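Local structure of adenylosuccinate lyase (Francisella tularensis subsp. tularensis SCHU S4, 4EEI) at residues Ala157-Glu160 and Phe161-Leu165; Met327-Thr330 and Ile331-Leu334. The protein probably catalyses the beta-elimination of fumarate from adenylosuccinate and from its imidazole carboxamide counterpart, two steps of purine nucleotide synthesis. All coordinates share one frame; numbering follows the deposited sequence.

Interaction 1: Ala157-Glu160 and Phe161-Leu165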
loop_
_atom_site.group_PDB
_atom_site.type_symbol
_atom_site.label_atom_id
_atom_site.label_comp_id
_atom_site.label_asym_id
_atom_site.label_seq_id
_atom_site.Cartn_x
_atom_site.Cartn_y
_atom_site.Cartn_z
ATOM N N ALA B 157 -23.470 -4.904 8.803
ATOM C CA ALA B 157 -22.806 -5.197 7.545
ATOM C C ALA B 157 -23.693 -4.710 6.403
ATOM O O ALA B 157 -23.204 -4.137 5.430
ATOM C CB ALA B 157 -22.543 -6.668 7.422
ATOM N N TYR B 158 -24.998 -4.951 6.520
ATOM C CA TYR B 158 -25.946 -4.491 5.500
ATOM C C TYR B 158 -25.794 -3.009 5.187
ATOM O O TYR B 158 -25.626 -2.630 4.024
ATOM C CB TYR B 158 -27.387 -4.791 5.928
ATOM C CG TYR B 158 -28.453 -4.111 5.091
ATOM C CD1 TYR B 158 -28.832 -4.624 3.859
ATOM C CD2 TYR B 158 -29.084 -2.960 5.544
ATOM C CE1 TYR B 158 -29.809 -4.010 3.098
ATOM C CE2 TYR B 158 -30.061 -2.338 4.789
ATOM C CZ TYR B 158 -30.420 -2.872 3.573
ATOM O OH TYR B 158 -31.392 -2.250 2.823
ATOM N N VAL B 159 -25.854 -2.162 6.213
ATOM C CA VAL B 159 -25.789 -0.727 5.971
ATOM C C VAL B 159 -24.447 -0.314 5.370
ATOM O O VAL B 159 -24.386 0.616 4.566
ATOM C CB VAL B 159 -26.121 0.122 7.223
ATOM C CG1 VAL B 159 -27.568 -0.106 7.644
ATOM C CG2 VAL B 159 -25.163 -0.198 8.377
ATOM N N GLU B 160 -23.377 -1.012 5.736
ATOM C CA GLU B 160 -22.062 -0.679 5.184
ATOM C C GLU B 160 -21.997 -1.025 3.696
ATOM O O GLU B 160 -21.537 -0.222 2.882
ATOM C CB GLU B 160 -20.931 -1.386 5.943
ATOM C CG GLU B 160 -19.552 -1.062 5.370
ATOM C CD GLU B 160 -18.401 -1.735 6.116
ATOM O OE1 GLU B 160 -18.663 -2.606 6.986
ATOM O OE2 GLU B 160 -17.229 -1.393 5.818
ATOM N N PHE B 161 -22.453 -2.225 3.343
ATOM C CA PHE B 161 -22.509 -2.620 1.940
ATOM C C PHE B 161 -23.477 -1.740 1.141
ATOM O O PHE B 161 -23.242 -1.493 -0.042
ATOM C CB PHE B 161 -22.868 -4.114 1.797
ATOM C CG PHE B 161 -21.699 -5.034 2.024
ATOM C CD1 PHE B 161 -20.732 -5.197 1.030
ATOM C CD2 PHE B 161 -21.550 -5.721 3.225
ATOM C CE1 PHE B 161 -19.634 -6.044 1.223
ATOM C CE2 PHE B 161 -20.456 -6.582 3.431
ATOM C CZ PHE B 161 -19.498 -6.740 2.424
ATOM N N LYS B 162 -24.544 -1.251 1.778
ATOM C CA LYS B 162 -25.433 -0.288 1.102
ATOM C C LYS B 162 -24.754 1.068 0.864
ATOM O O LYS B 162 -25.029 1.752 -0.135
ATOM C CB LYS B 162 -26.755 -0.094 1.869
ATOM C CG LYS B 162 -27.691 -1.304 1.826
ATOM C CD LYS B 162 -28.464 -1.379 0.505
ATOM C CE LYS B 162 -29.485 -0.256 0.418
ATOM N NZ LYS B 162 -29.903 0.023 -0.990
ATOM N N ARG B 163 -23.887 1.483 1.781
ATOM C CA ARG B 163 -23.127 2.711 1.546
ATOM C C ARG B 163 -22.256 2.519 0.305
ATOM O O ARG B 163 -22.128 3.429 -0.519
ATOM C CB ARG B 163 -22.277 3.088 2.770
ATOM C CG ARG B 163 -23.090 3.636 3.943
ATOM C CD ARG B 163 -22.191 4.232 5.045
ATOM N NE ARG B 163 -21.415 3.235 5.800
ATOM C CZ ARG B 163 -21.886 2.568 6.851
ATOM N NH1 ARG B 163 -23.143 2.746 7.247
ATOM N NH2 ARG B 163 -21.112 1.715 7.506
ATOM N N ARG B 164 -21.675 1.331 0.161
ATOM C CA ARG B 164 -20.836 1.046 -1.007
ATOM C C ARG B 164 -21.685 0.930 -2.269
ATOM O O ARG B 164 -21.268 1.361 -3.350
ATOM C CB ARG B 164 -20.028 -0.233 -0.794
ATOM C CG ARG B 164 -19.130 -0.214 0.442
ATOM C CD ARG B 164 -17.892 0.691 0.275
ATOM N NE ARG B 164 -18.217 2.116 0.398
ATOM C CZ ARG B 164 -18.399 2.745 1.557
ATOM N NH1 ARG B 164 -18.710 4.035 1.576
ATOM N NH2 ARG B 164 -18.267 2.082 2.701
ATOM N N LEU B 165 -22.881 0.363 -2.135
ATOM C CA LEU B 165 -23.761 0.221 -3.292
ATOM C C LEU B 165 -24.156 1.593 -3.825
ATOM O O LEU B 165 -24.189 1.812 -5.039
ATOM C CB LEU B 165 -24.997 -0.637 -2.955
ATOM C CG LEU B 165 -26.002 -0.809 -4.097
ATOM C CD1 LEU B 165 -25.380 -1.600 -5.248
ATOM C CD2 LEU B 165 -27.261 -1.499 -3.597
HETATM O O HOH W 1 -16.733 -0.438 3.397
#
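Ala157-Glu160 runs straight into Phe161-Leu165 as successive turns of helix 151-173, joined by four i to i+4 backbone bonds: Phe161 N to Ala157 O, Lys162 N to Tyr158 O, Arg163 N to Val159 O and Arg164 N to Glu160 O. The first is nearly straight at 175°, the third more bent at 147°. Tyr158 and Lys162 point the same way. Two bends, at chi2 and chi3, fold the lysine chain along the phenol, and Lys162 CG makes a CH-pi contact over one ring face, 3.8 Å from the centroid of the Tyr158 ring. The Phe161 ring turns its edge to the Ala157 carbonyl, with CD2 of Phe161 3.2 Å from O of Ala157. The Arg163 chain bends at chi3 (-70°), which brings one guanidinium face over Val159 O and Glu160 CA; its NH2 forms a salt bridge with Asp217 of the second subunit. Glu160 extends fully to reach Arg235 through OE1, while its OE2 accepts a 2.6 Å bond from the oxygen of water 1. That water in turn accepts from Arg164 NH2, whose guanidinium also pairs with Asp167 and with Asp217 of the second subunit. Phe161 packed inside the chain and Arg163 and Arg164 paired across the subunit boundary fit a helix of the long helical bundle through which lyases of this superfamily assemble as tetramers.

Interaction 2: Met327-Thr330 and Ile331-Leu334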
loop_
_atom_site.group_PDB
_atom_site.type_symbol
_atom_site.label_atom_id
_atom_site.label_comp_id
_atom_site.label_asym_id
_atom_site.label_seq_id
_atom_site.Cartn_x
_atom_site.Cartn_y
_atom_site.Cartn_z
ATOM N N MET B 327 -19.673 -14.841 -0.821
ATOM C CA MET B 327 -20.113 -14.313 0.471
ATOM C C MET B 327 -21.631 -14.367 0.614
ATOM O O MET B 327 -22.141 -14.704 1.675
ATOM C CB MET B 327 -19.624 -12.883 0.680
ATOM C CG MET B 327 -20.098 -12.299 2.026
ATOM S SD MET B 327 -19.392 -13.166 3.463
ATOM C CE MET B 327 -17.894 -12.202 3.681
ATOM N N LYS B 328 -22.358 -14.039 -0.449
ATOM C CA LYS B 328 -23.818 -14.141 -0.398
ATOM C C LYS B 328 -24.275 -15.568 -0.126
ATOM O O LYS B 328 -25.154 -15.806 0.717
ATOM C CB LYS B 328 -24.455 -13.621 -1.692
ATOM C CG LYS B 328 -25.969 -13.868 -1.775
ATOM C CD LYS B 328 -26.375 -14.155 -3.210
ATOM C CE LYS B 328 -27.873 -14.033 -3.440
ATOM N NZ LYS B 328 -28.710 -15.008 -2.671
ATOM N N ASN B 329 -23.679 -16.535 -0.815
ATOM C CA ASN B 329 -24.086 -17.920 -0.592
ATOM C C ASN B 329 -23.714 -18.379 0.817
ATOM O O ASN B 329 -24.459 -19.119 1.449
ATOM C CB ASN B 329 -23.467 -18.837 -1.646
ATOM C CG ASN B 329 -24.065 -18.633 -3.026
ATOM O OD1 ASN B 329 -25.272 -18.406 -3.172
ATOM N ND2 ASN B 329 -23.221 -18.727 -4.055
ATOM N N THR B 330 -22.564 -17.928 1.300
ATOM C CA THR B 330 -22.118 -18.248 2.656
ATOM C C THR B 330 -23.066 -17.659 3.710
ATOM O O THR B 330 -23.401 -18.317 4.691
ATOM C CB THR B 330 -20.669 -17.760 2.889
ATOM O OG1 THR B 330 -19.773 -18.530 2.071
ATOM C CG2 THR B 330 -20.265 -17.939 4.338
ATOM N N ILE B 331 -23.504 -16.421 3.502
ATOM C CA ILE B 331 -24.496 -15.831 4.404
ATOM C C ILE B 331 -25.817 -16.608 4.338
ATOM O O ILE B 331 -26.379 -16.977 5.381
ATOM C CB ILE B 331 -24.744 -14.347 4.077
ATOM C CG1 ILE B 331 -23.480 -13.517 4.323
ATOM C CG2 ILE B 331 -25.922 -13.809 4.897
ATOM C CD1 ILE B 331 -23.020 -13.505 5.770
ATOM N N ASP B 332 -26.323 -16.859 3.128
ATOM C CA ASP B 332 -27.567 -17.628 2.991
ATOM C C ASP B 332 -27.512 -18.963 3.716
ATOM O O ASP B 332 -28.491 -19.373 4.346
ATOM C CB ASP B 332 -27.910 -17.902 1.518
ATOM C CG ASP B 332 -28.327 -16.656 0.767
ATOM O OD1 ASP B 332 -28.720 -15.670 1.427
ATOM O OD2 ASP B 332 -28.270 -16.672 -0.487
ATOM N N ASN B 333 -26.375 -19.646 3.618
ATOM C CA ASN B 333 -26.283 -21.016 4.117
ATOM C C ASN B 333 -25.741 -21.116 5.541
ATOM O O ASN B 333 -25.683 -22.203 6.105
ATOM C CB ASN B 333 -25.449 -21.878 3.155
ATOM C CG ASN B 333 -26.119 -22.056 1.804
ATOM O OD1 ASN B 333 -27.335 -22.180 1.716
ATOM N ND2 ASN B 333 -25.325 -22.055 0.741
ATOM N N LEU B 334 -25.350 -19.983 6.114
ATOM C CA LEU B 334 -24.823 -19.947 7.480
ATOM C C LEU B 334 -25.839 -20.529 8.472
ATOM O O LEU B 334 -27.025 -20.196 8.412
ATOM C CB LEU B 334 -24.497 -18.491 7.867
ATOM C CG LEU B 334 -23.693 -18.251 9.146
ATOM C CD1 LEU B 334 -22.295 -18.846 8.989
ATOM C CD2 LEU B 334 -23.587 -16.751 9.472
HETATM O O HOH W 2 -27.719 -18.704 -2.008
#
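Ile331 meets Met327 one turn back near the end of helix 304-333: its N donates to Met327 O at 2.9 Å, and the two side chains cross, with CG1 of Ile331 4.2 Å from SD of Met327. With CG1 beside its backbone N, Ile331 also lays that branch against the Met327 carbonyl. Asp332 follows, its N giving a nearly straight bond (174°) to Lys328 O. Its carboxylate leans back along the helix and takes Lys328 NZ on the syn lone pair of OD2, a salt bridge of 2.8 Å. The lysine gets there by a chain bent at chi2 and again at chi4 (-63°), which curls the ammonium round to the acid. Water 2 donates to the same Asp332 OD2 and to Asn329 OD1, its oxygen 2.7 Å from the latter; Asp332 OD1 is hydrogen-bonded to Ser123 OG of helix 94-131. Asn333 N donates to Asn329 O through a more bent bond of 143°. Leu334 ends the segment with CB 3.4 Å from Thr330 O, and its own carbonyl, like that of Ile331, receives Lys127 NZ. With both oxygens of Asp332 held and an ammonium on one of them, the carboxylate is fixed in rotation and probably kept ionised, while Lys127 would offset the partial negative charge of the helix end.

Overall arrangement
Interactions 1 and 2 lie on different helices, 151-173 and 304-333, with centres 16 Å apart and nearest atoms about 6 Å apart, so they do not touch. Two helices bridge them: Leu124 of helix 94-131 meets both Phe161 and Ile331, and helix 217-244 receives Glu160 and Phe161 at Ala232 and Met327 and Ile331 at Leu236. Their surroundings differ otherwise, for Ala157-Leu165 faces a second subunit whereas Met327-Leu334 is touched by no other chain of the assembly. Neither contact belongs to the AMP or potassium sites. The Thr330 side chain is about 11 Å from a bound AMP, and that of Tyr158 about 9 Å from a potassium ion.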